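Local coordinates for bartonella effector protein (Bep) substrate of VirB T4SS (PDB 4YK2) that is a Bartonella effector translocated by the VirB type IV secretion system, here as its BID domain, which probably carries the secretion signal, at residues A[25-28]-A[29-33]; A[67-70]-A[71-75]; A[79-83]-A[84-88]. All blocks are in the same frame, centred on the assembly; numbering follows the deposited sequence. Where two conformers were deposited one is given.

Contact 1: A[25-28]-A[29-33]; sequences IRKV and VSDHS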
# COMPACT_ATOMS: atom_id res chain seq x y z
N ILE A 25 15.40 3.71 -20.77
CA ILE A 25 14.23 2.84 -20.89
C ILE A 25 13.94 2.14 -19.57
O ILE A 25 12.80 2.10 -19.12
CB ILE A 25 14.42 1.80 -22.00
CG1 ILE A 25 14.45 2.47 -23.37
CG2 ILE A 25 13.29 0.77 -21.94
CD1 ILE A 25 13.19 3.24 -23.71
N ARG A 26 14.98 1.61 -18.94
CA ARG A 26 14.82 0.90 -17.69
C ARG A 26 14.28 1.85 -16.63
O ARG A 26 13.45 1.46 -15.81
CB ARG A 26 16.13 0.28 -17.22
CG ARG A 26 16.21 -1.22 -17.48
CD ARG A 26 17.43 -1.84 -16.81
NE ARG A 26 18.68 -1.27 -17.32
CZ ARG A 26 19.26 -1.64 -18.45
NH1 ARG A 26 18.71 -2.57 -19.22
NH2 ARG A 26 20.40 -1.07 -18.82
N LYS A 27 14.74 3.10 -16.66
CA LYS A 27 14.27 4.07 -15.68
C LYS A 27 12.80 4.42 -15.91
O LYS A 27 12.02 4.44 -14.95
CB LYS A 27 15.10 5.34 -15.70
CG LYS A 27 14.83 6.23 -14.50
CD LYS A 27 15.45 7.60 -14.64
CE LYS A 27 15.44 8.31 -13.31
NZ LYS A 27 14.11 8.17 -12.64
N VAL A 28 12.42 4.69 -17.16
CA VAL A 28 11.02 4.94 -17.53
C VAL A 28 10.09 3.87 -16.96
O VAL A 28 9.10 4.17 -16.28
CB VAL A 28 10.85 5.04 -19.06
CG1 VAL A 28 9.37 5.00 -19.43
CG2 VAL A 28 11.50 6.30 -19.59
N VAL A 29 10.41 2.61 -17.24
CA VAL A 29 9.59 1.48 -16.84
C VAL A 29 9.55 1.38 -15.33
O VAL A 29 8.50 1.11 -14.73
CB VAL A 29 10.13 0.17 -17.47
CG1 VAL A 29 9.49 -1.04 -16.84
CG2 VAL A 29 9.91 0.18 -18.99
N SER A 30 10.69 1.62 -14.70
CA SER A 30 10.82 1.52 -13.26
C SER A 30 9.98 2.60 -12.58
O SER A 30 9.20 2.31 -11.69
CB SER A 30 12.28 1.64 -12.84
OG SER A 30 12.39 1.74 -11.44
N ASP A 31 10.17 3.84 -13.02
CA ASP A 31 9.38 4.97 -12.57
C ASP A 31 7.89 4.69 -12.73
O ASP A 31 7.09 4.97 -11.84
CB ASP A 31 9.74 6.22 -13.35
CG ASP A 31 11.05 6.83 -12.90
OD1 ASP A 31 11.73 6.26 -12.03
OD2 ASP A 31 11.41 7.90 -13.45
N HIS A 32 7.54 4.12 -13.88
CA HIS A 32 6.14 3.83 -14.19
C HIS A 32 5.51 2.83 -13.23
O HIS A 32 4.39 3.03 -12.76
CB HIS A 32 6.01 3.32 -15.62
CG HIS A 32 4.63 2.83 -15.95
ND1 HIS A 32 3.59 3.69 -16.25
CD2 HIS A 32 4.12 1.58 -16.01
CE1 HIS A 32 2.50 2.98 -16.49
NE2 HIS A 32 2.79 1.70 -16.35
N SER A 33 6.22 1.74 -12.92
CA SER A 33 5.64 0.73 -12.05
C SER A 33 5.51 1.24 -10.61
O SER A 33 4.60 0.84 -9.88
CB SER A 33 6.48 -0.54 -12.07
OG SER A 33 7.80 -0.27 -11.64
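The side chain of Lys27 reaches forward to the oxygen end of the Asp31 carboxylate, one helical turn further on. Its ammonium group carries the contact. NZ lies 2.8 Å from Asp31 OD2 in a salt bridge and donates to the syn lone pair of that oxygen. A second, weak bond runs from Lys27 NZ to Asp31 OD1 at 3.1 Å, so both carboxylate oxygens face the same nitrogen. The lysine gets there by running extended, then turning only at its last torsion (chi4 -45°), which turns NZ toward the acid. CG of Asp31 sits anti to its own carbonyl carbon (chi1 -76°), which turns the carboxylate back toward the preceding turn. Beneath the salt bridge, Asp31 N donates to Lys27 O at 2.7 Å in a nearly straight bond (172°). The same two residues are thus joined through both backbone and side chain.

The backbone bonds around it keep the same step of four residues. Val29 N bonds to Ile25 O, Ser30 N to Arg26 O and His32 N to Val28 O. The CG2 methyl of Val29 rests 3.5 Å from Ile25 O. Ser30 and Ser33 lie on the side covered by helix 106-123, where they touch Ser123 and Ala119. Arg26 NH2 forms a salt bridge with a sulfate ion, probably from the crystallisation liquor. This is an i to i+4 lysine-aspartate salt bridge on the surface of helix 21-49, the long first helix of the BID domain bundle.

Contact 2: A[67-70]-A[71-75]; sequences SFTK and IISNT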
# COMPACT_ATOMS: atom_id res chain seq x y z
N SER A 67 13.36 -2.81 3.35
CA SER A 67 13.37 -3.96 4.26
C SER A 67 12.31 -3.84 5.37
O SER A 67 12.01 -4.82 6.05
CB SER A 67 14.77 -4.15 4.87
OG SER A 67 15.08 -3.14 5.81
N PHE A 68 11.72 -2.66 5.55
CA PHE A 68 10.64 -2.49 6.55
C PHE A 68 9.29 -3.05 6.07
O PHE A 68 8.33 -3.12 6.84
CB PHE A 68 10.44 -1.00 6.92
CG PHE A 68 11.43 -0.48 7.93
CD1 PHE A 68 11.49 -1.01 9.21
CD2 PHE A 68 12.29 0.56 7.60
CE1 PHE A 68 12.40 -0.53 10.14
CE2 PHE A 68 13.20 1.05 8.53
CZ PHE A 68 13.25 0.51 9.80
N THR A 69 9.21 -3.43 4.79
CA THR A 69 7.96 -3.88 4.18
C THR A 69 7.34 -5.08 4.88
O THR A 69 6.12 -5.15 5.06
CB THR A 69 8.18 -4.23 2.68
OG1 THR A 69 8.60 -3.05 1.98
CG2 THR A 69 6.90 -4.75 2.05
N LYS A 70 8.17 -6.02 5.32
CA LYS A 70 7.65 -7.22 5.96
C LYS A 70 6.91 -6.87 7.27
O LYS A 70 5.81 -7.38 7.52
CB LYS A 70 8.78 -8.21 6.24
CG LYS A 70 8.29 -9.55 6.80
CD LYS A 70 9.44 -10.46 7.19
CE LYS A 70 8.94 -11.85 7.56
NZ LYS A 70 10.04 -12.85 7.60
N ILE A 71 7.50 -6.00 8.08
CA ILE A 71 6.93 -5.63 9.38
C ILE A 71 5.62 -4.85 9.21
O ILE A 71 4.61 -5.15 9.83
CB ILE A 71 7.95 -4.80 10.19
CG1 ILE A 71 9.03 -5.71 10.76
CG2 ILE A 71 7.25 -4.05 11.33
CD1 ILE A 71 10.28 -4.97 11.24
N ILE A 72 5.66 -3.85 8.34
CA ILE A 72 4.48 -3.06 8.05
C ILE A 72 3.34 -3.91 7.46
O ILE A 72 2.19 -3.77 7.87
CB ILE A 72 4.88 -1.89 7.14
CG1 ILE A 72 5.70 -0.88 7.96
CG2 ILE A 72 3.64 -1.23 6.54
CD1 ILE A 72 6.49 0.13 7.12
N SER A 73 3.68 -4.82 6.54
CA SER A 73 2.68 -5.68 5.89
C SER A 73 2.00 -6.64 6.85
O SER A 73 0.80 -6.87 6.74
CB SER A 73 3.34 -6.50 4.76
OG SER A 73 3.76 -5.62 3.74
N ASN A 74 2.78 -7.21 7.75
CA ASN A 74 2.27 -8.11 8.78
C ASN A 74 1.28 -7.40 9.70
O ASN A 74 0.23 -7.94 10.06
CB ASN A 74 3.41 -8.68 9.62
CG ASN A 74 2.92 -9.58 10.72
OD1 ASN A 74 2.51 -10.72 10.47
ND2 ASN A 74 2.96 -9.09 11.96
N THR A 75 1.62 -6.17 10.09
CA THR A 75 0.72 -5.38 10.92
C THR A 75 -0.56 -5.06 10.15
O THR A 75 -1.66 -5.14 10.69
CB THR A 75 1.37 -4.06 11.39
OG1 THR A 75 2.45 -4.36 12.27
CG2 THR A 75 0.34 -3.19 12.12
O HOH W 1 10.23 -5.56 7.95
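Thr69 O is gripped twice by Ser73. The hydroxyl OG donates to it at 2.7 Å, and the backbone N of Ser73 at 2.9 Å. The two donors come from opposite faces of the carbonyl plane, with OG standing above that plane rather than on a lone pair. A chi1 of -66° lays the hydroxyl beside the serine's own backbone N, so it folds back onto the preceding turn. There it also meets the CG2 methyl of Thr69 at 3.7 Å. Thr69 OG1 bonds instead to Pro66 O.

Ile72 N donates to Phe68 O at 3.1 Å in an almost straight bond (178°). Beside this bond the CD1 methyl of Ile72 packs on Phe68 CB at 4.1 Å. Both side chains also touch Gln61 of helix 56-64. A water accepts from Ile71 N at 2.8 Å and donates to Ser67 O at 2.7 Å, bridging the two residues. Thr69 and Ser73 lie against His114 of helix 106-123. The arrangement is the first turns of helix 69-78, with a serine hydroxyl returned to the i-4 carbonyl, as is common for serine in helices.

Contact 3: A[79-83]-A[84-88]; sequences SPESF and AKLAG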
# COMPACT_ATOMS: atom_id res chain seq x y z
N SER A 79 -3.32 -6.72 12.06
CA SER A 79 -3.84 -5.68 12.97
C SER A 79 -3.99 -4.35 12.25
O SER A 79 -3.39 -3.35 12.65
CB SER A 79 -2.93 -5.50 14.19
OG SER A 79 -2.61 -6.73 14.81
N PRO A 80 -4.80 -4.31 11.18
CA PRO A 80 -4.91 -3.06 10.41
C PRO A 80 -5.37 -1.85 11.21
O PRO A 80 -4.97 -0.73 10.87
CB PRO A 80 -5.94 -3.42 9.32
CG PRO A 80 -6.69 -4.57 9.88
CD PRO A 80 -5.66 -5.36 10.62
N GLU A 81 -6.17 -2.05 12.25
CA GLU A 81 -6.67 -0.88 12.98
C GLU A 81 -5.58 -0.30 13.92
O GLU A 81 -5.78 0.73 14.54
CB GLU A 81 -7.98 -1.21 13.73
CG GLU A 81 -9.19 -1.24 12.74
CD GLU A 81 -10.58 -1.35 13.39
OE1 GLU A 81 -10.74 -2.18 14.32
OE2 GLU A 81 -11.52 -0.63 12.94
N SER A 82 -4.40 -0.92 13.94
CA SER A 82 -3.22 -0.27 14.52
C SER A 82 -2.91 1.03 13.79
O SER A 82 -2.43 1.98 14.39
CB SER A 82 -1.98 -1.18 14.44
OG SER A 82 -2.09 -2.26 15.34
N PHE A 83 -3.17 1.07 12.48
CA PHE A 83 -2.85 2.27 11.71
C PHE A 83 -3.96 3.33 11.82
O PHE A 83 -3.68 4.52 11.97
CB PHE A 83 -2.59 1.90 10.23
CG PHE A 83 -1.39 1.01 10.04
CD1 PHE A 83 -0.11 1.48 10.31
CD2 PHE A 83 -1.53 -0.29 9.58
CE1 PHE A 83 1.00 0.67 10.15
CE2 PHE A 83 -0.42 -1.11 9.39
CZ PHE A 83 0.84 -0.63 9.67
N ALA A 84 -5.20 2.89 11.71
CA ALA A 84 -6.36 3.77 11.81
C ALA A 84 -7.60 2.89 11.88
O ALA A 84 -7.54 1.72 11.52
CB ALA A 84 -6.44 4.72 10.61
N LYS A 85 -8.71 3.47 12.32
CA LYS A 85 -9.99 2.76 12.28
C LYS A 85 -10.34 2.40 10.83
O LYS A 85 -10.11 3.20 9.92
CB LYS A 85 -11.09 3.63 12.89
CG LYS A 85 -12.45 2.95 12.94
CD LYS A 85 -13.39 3.66 13.89
CE LYS A 85 -14.16 4.73 13.16
NZ LYS A 85 -15.07 4.13 12.16
N LEU A 86 -10.88 1.21 10.61
CA LEU A 86 -11.30 0.83 9.26
C LEU A 86 -12.52 1.64 8.84
O LEU A 86 -13.31 2.08 9.69
CB LEU A 86 -11.63 -0.66 9.20
CG LEU A 86 -10.50 -1.65 9.49
CD1 LEU A 86 -11.02 -3.07 9.34
CD2 LEU A 86 -9.32 -1.41 8.58
N ALA A 87 -12.67 1.85 7.54
CA ALA A 87 -13.85 2.53 7.01
C ALA A 87 -15.10 1.74 7.35
O ALA A 87 -15.03 0.54 7.60
CB ALA A 87 -13.74 2.71 5.50
N GLY A 88 -16.24 2.41 7.37
CA GLY A 88 -17.49 1.76 7.75
C GLY A 88 -17.58 1.61 9.25
O GLY A 88 -16.82 2.25 9.98
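The backbone makes a short 3-10 turn at 80-82, in which Phe83 N bonds to Pro80 O, and then runs extended from Ala84 to Ala87. Glu81 carries the contact between the two halves. In the conformer described here, one of two, its OE2 accepts the backbone N-H of Leu86 at 3.0 Å, in a nearly straight bond (171°) that uses the anti lone pair. CG of Glu81 lies beside its own backbone N (chi1 -77°) and the chain then runs extended, which brings the carboxylate to that amide. The side chains of Glu81 and Leu86 cross at about a right angle, with CG of Glu81 only 3.5 Å from CG of Leu86. Lys85 runs alongside Glu81 in the same direction, and its CG lies 3.7 Å from Glu81 OE2. Their charged ends do not meet.

The backbone CA-H of Glu81 makes a CH···O contact with Ala84 O, CA to O 3.1 Å. Leu86 also reaches back with CD2 to CB of Pro80 at 4.0 Å. It also touches Val48 and Phe49 at the end of helix 21-49 and Glu103 of helix 97-103. Arg99 adds a long, weak ion pair to Glu81 OE2 and hydrogen bonds to Ala87 O and Gly88 O. The whole is a loop closed by a side-chain-to-backbone bond, leading from helix 69-78 to the small two-stranded hairpin 90-95.

The three contacts follow one another along the chain. The centre of contact 1 is about 33 Å from that of contact 3, on the opposite side of the chain's centre. Contact 2 is about 24 Å from contact 1 between centres. Contacts 2 and 3, with centres about 16 Å apart, touch: Thr75 CG2 packs on Phe83 CE2 at 3.5 Å where helix 69-78 runs into the loop. Helix 106-123 touches both contact 1 and contact 2 and so links them indirectly. Helix 21-49 carries contact 1 near its start and packs against contact 3 at its far end. The sulfates at Arg26 of contact 1 and, weakly, Ser67 of contact 2 are probably from the crystallisation liquor.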